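Local coordinates for Ras-associated and pleckstrin homology domains-containing protein 1 (Homo sapiens, PDB 4GN1) that mediates localized membrane signals, is implicated in regulating lamellipodial dynamics, and brings EVL and VASP to the leading edge of the cell, at residues A[109-113]-A[114-118]; A[118-121]-A[122-126]; A[90-93]-A[94-97]. All coordinates share one frame; numbering follows the deposited sequence.

Contact 1. Residues A[109-113]-A[114-118]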
ATOM      1  N   ALA A 109      -0.780 -20.913  -5.594  1.00 42.04           N
ATOM      2  CA  ALA A 109      -1.572 -21.842  -6.401  1.00 41.93           C
ATOM      3  C   ALA A 109      -2.572 -21.175  -7.324  1.00 39.92           C
ATOM      4  O   ALA A 109      -2.902 -19.997  -7.146  1.00 37.76           O
ATOM      5  CB  ALA A 109      -2.311 -22.821  -5.491  1.00 43.27           C
ATOM      6  N   GLU A 110      -3.062 -21.963  -8.286  1.00 40.41           N
ATOM      7  CA  GLU A 110      -4.144 -21.577  -9.185  1.00 40.27           C
ATOM      8  C   GLU A 110      -5.511 -21.662  -8.508  1.00 40.62           C
ATOM      9  O   GLU A 110      -5.662 -22.253  -7.440  1.00 41.79           O
ATOM     10  CB  GLU A 110      -4.178 -22.481 -10.431  1.00 42.15           C
ATOM     11  CG  GLU A 110      -2.982 -22.423 -11.378  1.00 42.94           C
ATOM     12  CD  GLU A 110      -2.496 -21.010 -11.699  1.00 42.03           C
ATOM     13  OE1 GLU A 110      -3.327 -20.086 -11.923  1.00 41.05           O
ATOM     14  OE2 GLU A 110      -1.251 -20.822 -11.731  1.00 42.41           O
ATOM     15  N   MET A 111      -6.508 -21.078  -9.156  1.00 40.15           N
ATOM     16  CA  MET A 111      -7.909 -21.238  -8.784  1.00 40.40           C
ATOM     17  C   MET A 111      -8.735 -20.883 -10.013  1.00 40.56           C
ATOM     18  O   MET A 111      -8.354 -19.980 -10.762  1.00 39.31           O
ATOM     19  CB  MET A 111      -8.274 -20.332  -7.600  1.00 38.31           C
ATOM     20  CG  MET A 111      -9.705 -20.522  -7.100  1.00 38.95           C
ATOM     21  SD  MET A 111     -10.264 -19.354  -5.843  1.00 36.45           S
ATOM     22  CE  MET A 111     -10.178 -20.369  -4.370  1.00 38.57           C
ATOM     23  N   ALA A 112      -9.843 -21.592 -10.217  1.00 42.09           N
ATOM     24  CA  ALA A 112     -10.784 -21.272 -11.285  1.00 43.43           C
ATOM     25  C   ALA A 112     -11.407 -19.882 -11.067  1.00 42.76           C
ATOM     26  O   ALA A 112     -11.743 -19.510  -9.930  1.00 42.05           O
ATOM     27  CB  ALA A 112     -11.876 -22.331 -11.386  1.00 44.75           C
ATOM     28  N   ASP A 113     -11.567 -19.138 -12.166  1.00 43.31           N
ATOM     29  CA  ASP A 113     -12.108 -17.767 -12.157  1.00 41.86           C
ATOM     30  C   ASP A 113     -13.370 -17.639 -11.324  1.00 41.88           C
ATOM     31  O   ASP A 113     -13.473 -16.775 -10.461  1.00 40.57           O
ATOM     32  CB  ASP A 113     -12.426 -17.309 -13.587  1.00 43.12           C
ATOM     33  CG  ASP A 113     -11.185 -16.849 -14.367  1.00 42.76           C
ATOM     34  OD1 ASP A 113     -10.147 -16.447 -13.752  1.00 40.94           O
ATOM     35  OD2 ASP A 113     -11.280 -16.878 -15.620  1.00 43.38           O
ATOM     36  N   ARG A 114     -14.332 -18.508 -11.585  1.00 43.77           N
ATOM     37  CA  ARG A 114     -15.599 -18.446 -10.889  1.00 44.89           C
ATOM     38  C   ARG A 114     -15.451 -18.561  -9.376  1.00 44.16           C
ATOM     39  O   ARG A 114     -16.237 -17.974  -8.629  1.00 44.31           O
ATOM     40  CB  ARG A 114     -16.551 -19.496 -11.437  1.00 48.16           C
ATOM     41  CG  ARG A 114     -17.095 -19.087 -12.791  1.00 49.79           C
ATOM     42  CD  ARG A 114     -17.787 -20.230 -13.517  1.00 53.72           C
ATOM     43  NE  ARG A 114     -19.091 -20.582 -12.951  1.00 56.31           N
ATOM     44  CZ  ARG A 114     -20.206 -19.854 -13.079  1.00 57.29           C
ATOM     45  NH1 ARG A 114     -20.191 -18.693 -13.740  1.00 54.51           N
ATOM     46  NH2 ARG A 114     -21.344 -20.289 -12.531  1.00 58.68           N
ATOM     47  N   ASN A 115     -14.441 -19.302  -8.934  1.00 43.41           N
ATOM     48  CA  ASN A 115     -14.190 -19.484  -7.506  1.00 43.02           C
ATOM     49  C   ASN A 115     -13.391 -18.315  -6.877  1.00 40.47           C
ATOM     50  O   ASN A 115     -13.555 -18.008  -5.688  1.00 39.81           O
ATOM     51  CB  ASN A 115     -13.542 -20.853  -7.229  1.00 44.30           C
ATOM     52  CG  ASN A 115     -14.474 -22.016  -7.549  1.00 47.17           C
ATOM     53  OD1 ASN A 115     -15.701 -21.864  -7.565  1.00 48.07           O
ATOM     54  ND2 ASN A 115     -13.893 -23.193  -7.808  1.00 48.57           N
ATOM     55  N   LYS A 116     -12.525 -17.687  -7.670  1.00 38.56           N
ATOM     56  CA  LYS A 116     -11.985 -16.375  -7.317  1.00 36.72           C
ATOM     57  C   LYS A 116     -13.131 -15.386  -7.009  1.00 36.71           C
ATOM     58  O   LYS A 116     -13.128 -14.730  -5.953  1.00 35.86           O
ATOM     59  CB  LYS A 116     -11.086 -15.830  -8.428  1.00 34.54           C
ATOM     60  CG  LYS A 116      -9.644 -16.298  -8.380  1.00 33.79           C
ATOM     61  CD  LYS A 116      -9.008 -16.153  -9.748  1.00 33.02           C
ATOM     62  CE  LYS A 116      -7.636 -16.783  -9.805  1.00 33.05           C
ATOM     63  NZ  LYS A 116      -7.005 -16.460 -11.119  1.00 32.45           N
ATOM     64  N   GLU A 117     -14.109 -15.318  -7.916  1.00 37.78           N
ATOM     65  CA  GLU A 117     -15.287 -14.458  -7.774  1.00 38.26           C
ATOM     66  C   GLU A 117     -16.018 -14.734  -6.444  1.00 38.05           C
ATOM     67  O   GLU A 117     -16.222 -13.820  -5.643  1.00 36.55           O
ATOM     68  CB  GLU A 117     -16.233 -14.700  -8.950  1.00 41.84           C
ATOM     69  CG  GLU A 117     -16.792 -13.433  -9.579  1.00 44.30           C
ATOM     70  CD  GLU A 117     -18.025 -13.676 -10.458  1.00 48.07           C
ATOM     71  OE1 GLU A 117     -18.354 -14.851 -10.786  1.00 50.90           O
ATOM     72  OE2 GLU A 117     -18.684 -12.670 -10.824  1.00 49.46           O
ATOM     73  N   VAL A 118     -16.384 -15.996  -6.210  1.00 37.99           N
ATOM     74  CA  VAL A 118     -17.037 -16.386  -4.973  1.00 38.63           C
ATOM     75  C   VAL A 118     -16.199 -15.962  -3.763  1.00 37.63           C
ATOM     76  O   VAL A 118     -16.714 -15.384  -2.803  1.00 37.20           O
ATOM     77  CB  VAL A 118     -17.343 -17.914  -4.922  1.00 40.39           C
ATOM     78  CG1 VAL A 118     -17.715 -18.361  -3.513  1.00 41.19           C
ATOM     79  CG2 VAL A 118     -18.443 -18.284  -5.907  1.00 41.60           C
TER
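Lys116 runs back alongside Met111 and Asp113 at the N-terminus of helix 113-124, a helix lying between the last strand of the Ras-associating fold, 83-87, and the first strand of the PH fold, 135-141. Its CB rests 3.3 Å from Asp113 O. With CG turned beside the backbone N (chi1 -85°), the chain heads toward the residues that lead into the helix. CG passes 4.0 Å from Met111 SD, CD is about equally far from Met111 O and Asp113 OD1, and CE comes to 3.4 Å from Met111 O. At the tip, NZ is hydrogen-bonded to Asn97 OD1 and Lys96 O, which tie the start of this helix to the end of helix 93-96. Asp113 OD1 stays 4.1 Å from Lys116 NZ, too far for a salt bridge but close enough that its charge probably favours the ammonium. Ala112, at the N-cap position, has no polar side chain to offer; its backbone O instead takes two amides of the first turn. Lys116 N approaches at 3.0 Å in the carbonyl plane, whereas Asn115 N, at 2.9 Å, sits well above that plane. Met111 crosses Asn115 at about a right angle, its CG 3.9 Å from Asn115 CB. With its CG opposite the backbone N (chi1 -176°), Met111 reaches over the turn, where SD stands 3.4 Å from Lys116 N.

Contact 2. Residues A[118-121]-A[122-126]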
ATOM      1  N   VAL A 118     -16.384 -15.996  -6.210  1.00 37.99           N
ATOM      2  CA  VAL A 118     -17.037 -16.386  -4.973  1.00 38.63           C
ATOM      3  C   VAL A 118     -16.199 -15.962  -3.763  1.00 37.63           C
ATOM      4  O   VAL A 118     -16.714 -15.384  -2.803  1.00 37.20           O
ATOM      5  CB  VAL A 118     -17.343 -17.914  -4.922  1.00 40.39           C
ATOM      6  CG1 VAL A 118     -17.715 -18.361  -3.513  1.00 41.19           C
ATOM      7  CG2 VAL A 118     -18.443 -18.284  -5.907  1.00 41.60           C
ATOM      8  N   LEU A 119     -14.904 -16.243  -3.816  1.00 37.24           N
ATOM      9  CA  LEU A 119     -14.024 -15.968  -2.697  1.00 37.04           C
ATOM     10  C   LEU A 119     -13.947 -14.470  -2.327  1.00 35.43           C
ATOM     11  O   LEU A 119     -13.830 -14.125  -1.147  1.00 34.95           O
ATOM     12  CB  LEU A 119     -12.640 -16.536  -3.002  1.00 37.95           C
ATOM     13  CG  LEU A 119     -11.515 -16.405  -1.975  1.00 38.49           C
ATOM     14  CD1 LEU A 119     -11.865 -17.215  -0.723  1.00 40.52           C
ATOM     15  CD2 LEU A 119     -10.198 -16.865  -2.586  1.00 38.18           C
ATOM     16  N   LEU A 120     -14.014 -13.584  -3.327  1.00 34.35           N
ATOM     17  CA  LEU A 120     -13.948 -12.136  -3.062  1.00 33.27           C
ATOM     18  C   LEU A 120     -15.288 -11.659  -2.536  1.00 34.64           C
ATOM     19  O   LEU A 120     -15.346 -10.799  -1.656  1.00 35.24           O
ATOM     20  CB  LEU A 120     -13.543 -11.326  -4.307  1.00 31.36           C
ATOM     21  CG  LEU A 120     -12.237 -11.716  -5.006  1.00 30.15           C
ATOM     22  CD1 LEU A 120     -12.212 -11.212  -6.433  1.00 28.89           C
ATOM     23  CD2 LEU A 120     -11.030 -11.239  -4.214  1.00 29.31           C
ATOM     24  N   GLU A 121     -16.365 -12.218  -3.074  1.00 36.39           N
ATOM     25  CA  GLU A 121     -17.693 -11.934  -2.545  1.00 38.01           C
ATOM     26  C   GLU A 121     -17.764 -12.269  -1.059  1.00 38.56           C
ATOM     27  O   GLU A 121     -18.145 -11.415  -0.261  1.00 39.21           O
ATOM     28  CB  GLU A 121     -18.762 -12.663  -3.338  1.00 40.06           C
ATOM     29  CG  GLU A 121     -19.137 -11.897  -4.585  1.00 40.95           C
ATOM     30  CD  GLU A 121     -19.770 -12.762  -5.638  1.00 43.21           C
ATOM     31  OE1 GLU A 121     -20.157 -13.901  -5.314  1.00 46.01           O
ATOM     32  OE2 GLU A 121     -19.879 -12.303  -6.794  1.00 44.13           O
ATOM     33  N   GLU A 122     -17.364 -13.485  -0.694  1.00 38.37           N
ATOM     34  CA  GLU A 122     -17.337 -13.916   0.703  1.00 39.00           C
ATOM     35  C   GLU A 122     -16.537 -12.979   1.622  1.00 37.54           C
ATOM     36  O   GLU A 122     -16.949 -12.725   2.751  1.00 38.34           O
ATOM     37  CB  GLU A 122     -16.800 -15.356   0.831  1.00 39.96           C
ATOM     38  CG  GLU A 122     -17.724 -16.452   0.292  1.00 41.96           C
ATOM     39  CD  GLU A 122     -17.185 -17.875   0.490  1.00 43.57           C
ATOM     40  OE1 GLU A 122     -15.960 -18.047   0.694  1.00 42.62           O
ATOM     41  OE2 GLU A 122     -17.992 -18.840   0.430  1.00 45.61           O
ATOM     42  N   CYS A 123     -15.407 -12.462   1.149  1.00 35.75           N
ATOM     43  CA  CYS A 123     -14.505 -11.642   1.972  0.50 34.96           C
ATOM     44  C   CYS A 123     -14.955 -10.192   2.056  1.00 33.69           C
ATOM     45  O   CYS A 123     -14.903  -9.567   3.114  1.00 33.63           O
ATOM     46  CB  CYS A 123     -13.069 -11.721   1.426  0.50 34.25           C
ATOM     47  SG  CYS A 123     -11.961 -10.305   1.738  0.50 33.13           S
ATOM     48  N   PHE A 124     -15.401  -9.653   0.924  1.00 33.31           N
ATOM     49  CA  PHE A 124     -15.670  -8.219   0.820  1.00 32.62           C
ATOM     50  C   PHE A 124     -17.138  -7.789   0.865  1.00 34.33           C
ATOM     51  O   PHE A 124     -17.432  -6.649   1.256  1.00 33.58           O
ATOM     52  CB  PHE A 124     -15.045  -7.659  -0.459  1.00 31.39           C
ATOM     53  CG  PHE A 124     -13.544  -7.581  -0.433  1.00 30.95           C
ATOM     54  CD1 PHE A 124     -12.890  -6.569   0.291  1.00 30.45           C
ATOM     55  CD2 PHE A 124     -12.780  -8.487  -1.170  1.00 30.88           C
ATOM     56  CE1 PHE A 124     -11.502  -6.481   0.294  1.00 30.20           C
ATOM     57  CE2 PHE A 124     -11.400  -8.410  -1.175  1.00 30.34           C
ATOM     58  CZ  PHE A 124     -10.754  -7.411  -0.439  1.00 30.27           C
ATOM     59  N   CYS A 125     -18.059  -8.667   0.460  1.00 35.86           N
ATOM     60  CA  CYS A 125     -19.434  -8.218   0.210  1.00 37.00           C
ATOM     61  C   CYS A 125     -20.472  -8.531   1.287  1.00 39.52           C
ATOM     62  O   CYS A 125     -21.649  -8.218   1.119  1.00 40.74           O
ATOM     63  CB  CYS A 125     -19.919  -8.670  -1.175  1.00 37.16           C
ATOM     64  SG  CYS A 125     -18.924  -8.010  -2.536  1.00 35.37           S
ATOM     65  N   GLY A 126     -20.054  -9.133   2.395  1.00 41.32           N
ATOM     66  CA  GLY A 126     -20.995  -9.426   3.484  1.00 43.75           C
ATOM     67  C   GLY A 126     -21.390  -8.113   4.130  1.00 44.53           C
ATOM     68  O   GLY A 126     -21.194  -7.039   3.558  1.00 42.53           O
TER
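Leu120 and Phe124, one helical turn apart, lie side by side, Leu120 CD2 4.2 Å from Phe124 CE2. Their four-residue spacing puts both on one flank of helix 113-124, and with CG beside the backbone N in each they point the same way. The ring of Phe124 stands with its edge to the backbone of the preceding turn: Leu120 O lies near the ring plane, 3.5 Å from Phe124 CD2. Phe124 N also donates to Leu120 O at 2.8 Å. A second, weak bond reaches that oxygen from the amide of Cys123. Phe124 goes on to meet the ring of Phe95, their planes only about 20° apart, while Leu120 touches Pro98, Leu102 and Tyr245.

Elsewhere round the helix, Val118 and Glu122 cross at a slant. The Glu122 chain is extended and leans back over the previous turn: its CG meets the valine carbonyl, 3.4 Å from Val118 O, and its carboxylate the CG1 methyl, with OE2 4.0 Å from Val118 CG1. The carboxylate lies at the exposed side of the helix. The amide of Glu122 bonds to Val118 O in a nearly straight line (N-H...O 174°).

At the C-terminal end, Cys125 N donates to Glu121 O at 2.8 Å. Cys125 CB lies 3.4 Å from Glu121 O, the sulfur lies near Glu121 CA, and the side chain also touches Tyr245 of helix 242-251. With Leu120 and Phe124 buried on one flank and Val118 and Glu122 exposed on another, each pair spaced i to i+4, the arrangement is that of an amphipathic alpha-helix packed against its neighbours.

Contact 3. Residues A[90-93]-A[94-97]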
ATOM      1  N   GLU A  90       1.285  -4.956  -8.696  1.00 29.46           N
ATOM      2  CA  GLU A  90       0.941  -4.986  -7.281  1.00 29.76           C
ATOM      3  C   GLU A  90      -0.472  -4.467  -6.977  1.00 30.33           C
ATOM      4  O   GLU A  90      -1.076  -4.909  -6.000  1.00 30.68           O
ATOM      5  CB  GLU A  90       1.921  -4.166  -6.430  1.00 29.72           C
ATOM      6  CG  GLU A  90       3.346  -4.655  -6.374  1.00 31.01           C
ATOM      7  CD  GLU A  90       4.307  -3.760  -7.137  1.00 31.95           C
ATOM      8  OE1 GLU A  90       5.510  -3.799  -6.819  1.00 34.81           O
ATOM      9  OE2 GLU A  90       3.880  -3.020  -8.043  1.00 31.10           O
ATOM     10  N   LYS A  91      -0.994  -3.526  -7.779  1.00 29.41           N
ATOM     11  CA  LYS A  91      -2.252  -2.843  -7.391  1.00 27.31           C
ATOM     12  C   LYS A  91      -3.446  -3.792  -7.305  1.00 25.63           C
ATOM     13  O   LYS A  91      -4.187  -3.768  -6.331  1.00 25.08           O
ATOM     14  CB  LYS A  91      -2.579  -1.617  -8.287  1.00 27.11           C
ATOM     15  CG  LYS A  91      -3.845  -0.875  -7.832  1.00 28.10           C
ATOM     16  CD  LYS A  91      -4.117   0.451  -8.562  1.00 30.33           C
ATOM     17  CE  LYS A  91      -4.490   0.267 -10.047  1.00 28.63           C
ATOM     18  NZ  LYS A  91      -4.820   1.553 -10.722  1.00 25.86           N
ATOM     19  N   TYR A  92      -3.640  -4.611  -8.327  1.00 25.08           N
ATOM     20  CA  TYR A  92      -4.758  -5.548  -8.293  1.00 26.30           C
ATOM     21  C   TYR A  92      -4.359  -7.023  -8.269  1.00 26.92           C
ATOM     22  O   TYR A  92      -5.179  -7.892  -8.574  1.00 28.27           O
ATOM     23  CB  TYR A  92      -5.761  -5.250  -9.414  1.00 25.80           C
ATOM     24  CG  TYR A  92      -6.457  -3.932  -9.188  1.00 25.80           C
ATOM     25  CD1 TYR A  92      -7.139  -3.670  -7.980  1.00 25.25           C
ATOM     26  CD2 TYR A  92      -6.418  -2.929 -10.153  1.00 24.72           C
ATOM     27  CE1 TYR A  92      -7.762  -2.458  -7.758  1.00 24.21           C
ATOM     28  CE2 TYR A  92      -7.042  -1.720  -9.941  1.00 24.22           C
ATOM     29  CZ  TYR A  92      -7.712  -1.490  -8.747  1.00 24.24           C
ATOM     30  OH  TYR A  92      -8.305  -0.276  -8.547  1.00 24.05           O
ATOM     31  N   ALA A  93      -3.110  -7.303  -7.901  1.00 27.04           N
ATOM     32  CA  ALA A  93      -2.631  -8.688  -7.839  1.00 28.76           C
ATOM     33  C   ALA A  93      -3.626  -9.477  -6.982  1.00 30.42           C
ATOM     34  O   ALA A  93      -4.294 -10.389  -7.465  1.00 31.46           O
ATOM     35  CB  ALA A  93      -1.222  -8.768  -7.265  1.00 27.57           C
ATOM     36  N   LEU A  94      -3.767  -9.046  -5.733  1.00 30.54           N
ATOM     37  CA  LEU A  94      -4.723  -9.598  -4.786  1.00 31.17           C
ATOM     38  C   LEU A  94      -6.090  -9.988  -5.381  1.00 31.31           C
ATOM     39  O   LEU A  94      -6.690 -10.986  -4.982  1.00 33.17           O
ATOM     40  CB  LEU A  94      -4.896  -8.596  -3.638  1.00 30.93           C
ATOM     41  CG  LEU A  94      -6.214  -8.590  -2.880  1.00 31.55           C
ATOM     42  CD1 LEU A  94      -6.150  -9.694  -1.840  1.00 33.47           C
ATOM     43  CD2 LEU A  94      -6.461  -7.253  -2.210  1.00 31.32           C
ATOM     44  N   PHE A  95      -6.585  -9.214  -6.331  1.00 29.69           N
ATOM     45  CA  PHE A  95      -7.901  -9.481  -6.882  1.00 30.31           C
ATOM     46  C   PHE A  95      -7.871 -10.466  -8.026  1.00 31.80           C
ATOM     47  O   PHE A  95      -8.818 -11.225  -8.195  1.00 32.61           O
ATOM     48  CB  PHE A  95      -8.559  -8.186  -7.321  1.00 30.25           C
ATOM     49  CG  PHE A  95      -9.033  -7.370  -6.173  1.00 29.02           C
ATOM     50  CD1 PHE A  95     -10.330  -7.527  -5.690  1.00 29.40           C
ATOM     51  CD2 PHE A  95      -8.168  -6.506  -5.529  1.00 27.38           C
ATOM     52  CE1 PHE A  95     -10.766  -6.802  -4.604  1.00 28.78           C
ATOM     53  CE2 PHE A  95      -8.590  -5.784  -4.435  1.00 27.67           C
ATOM     54  CZ  PHE A  95      -9.892  -5.932  -3.971  1.00 28.67           C
ATOM     55  N   LYS A  96      -6.787 -10.423  -8.812  1.00 31.28           N
ATOM     56  CA  LYS A  96      -6.543 -11.369  -9.888  1.00 31.49           C
ATOM     57  C   LYS A  96      -6.373 -12.799  -9.366  1.00 32.94           C
ATOM     58  O   LYS A  96      -6.872 -13.740  -9.976  1.00 32.70           O
ATOM     59  CB  LYS A  96      -5.290 -10.964 -10.644  1.00 30.98           C
ATOM     60  CG  LYS A  96      -5.303  -9.544 -11.182  1.00 29.85           C
ATOM     61  CD  LYS A  96      -4.227  -9.383 -12.246  1.00 29.86           C
ATOM     62  CE  LYS A  96      -3.849  -7.929 -12.476  1.00 28.61           C
ATOM     63  NZ  LYS A  96      -2.441  -7.880 -12.948  1.00 28.45           N
ATOM     64  N   ASN A  97      -5.646 -12.940  -8.247  1.00 32.77           N
ATOM     65  CA  ASN A  97      -5.407 -14.230  -7.585  1.00 33.85           C
ATOM     66  C   ASN A  97      -5.604 -14.233  -6.052  1.00 33.77           C
ATOM     67  O   ASN A  97      -4.644 -14.414  -5.294  1.00 33.87           O
ATOM     68  CB  ASN A  97      -4.010 -14.743  -7.943  1.00 34.48           C
ATOM     69  CG  ASN A  97      -3.892 -15.134  -9.404  1.00 35.08           C
ATOM     70  OD1 ASN A  97      -4.590 -16.031  -9.886  1.00 35.23           O
ATOM     71  ND2 ASN A  97      -3.005 -14.449 -10.122  1.00 34.68           N
TER
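Tyr92 and Phe95 meet through their rings, Tyr92 CD1 lying 3.9 Å from Phe95 CD2. Phe95 comes to the edge of the tyrosine ring, near its plane, and the two side chains are set at a slant to each other. On one face of the Tyr92 ring, Lys91 CG sits 3.8 Å above the plane and over its centre, an aliphatic CH-pi type of packing. Both rings also meet Tyr248 of helix 242-251, which stacks on Phe95.

The backbone hydrogen bonds define the single turn of helix 93-96, with Tyr92 at its N-cap position. Tyr92 O accepts two amides: Lys96 N almost head-on at 3.0 Å, and Phe95 N from well above the carbonyl plane, a much more bent approach (N-H...O 135°). Asn97 N closes the turn on Ala93 O at 3.0 Å. This short helix follows strand 83-87 of the ubiquitin-like Ras-associating fold, and its Leu94 reaches Asn233 and Ile237 of helix 225-240, the long C-terminal helix of the PH fold.

Among the polar side chains, Lys96 leans over the N-cap residue: CG lies beside its own backbone N (chi1 -55°), which brings it to 3.1 Å from Tyr92 O, and the extended chain ends in a salt bridge to Asp46. Tyr92 OH is hydrogen-bonded to Asp64 OD2, the same carboxylate oxygen that Lys91 NZ engages in a salt bridge.

In the fold
Along the chain, contact 3 comes first, on helix 93-96; contact 1 opens helix 113-124, and contact 2 continues it, the two sharing Val118. Centres lie about 12 Å apart for contacts 1 and 2, about 13 Å for 1 and 3, and about 15 Å for 2 and 3. Met111 CE of contact 1 packs on Leu119 CD2 of contact 2, the Lys116 ammonium links contact 1 to the end of helix 93-96, and Leu120 of contact 2 reaches the backbone of Phe95 in contact 3. Side chains of contact 3 touch helices 225-240 and 242-251, and Leu120 and Cys125 of contact 2 touch helix 242-251, consistent with the Ras-associating and PH domains forming one structural unit.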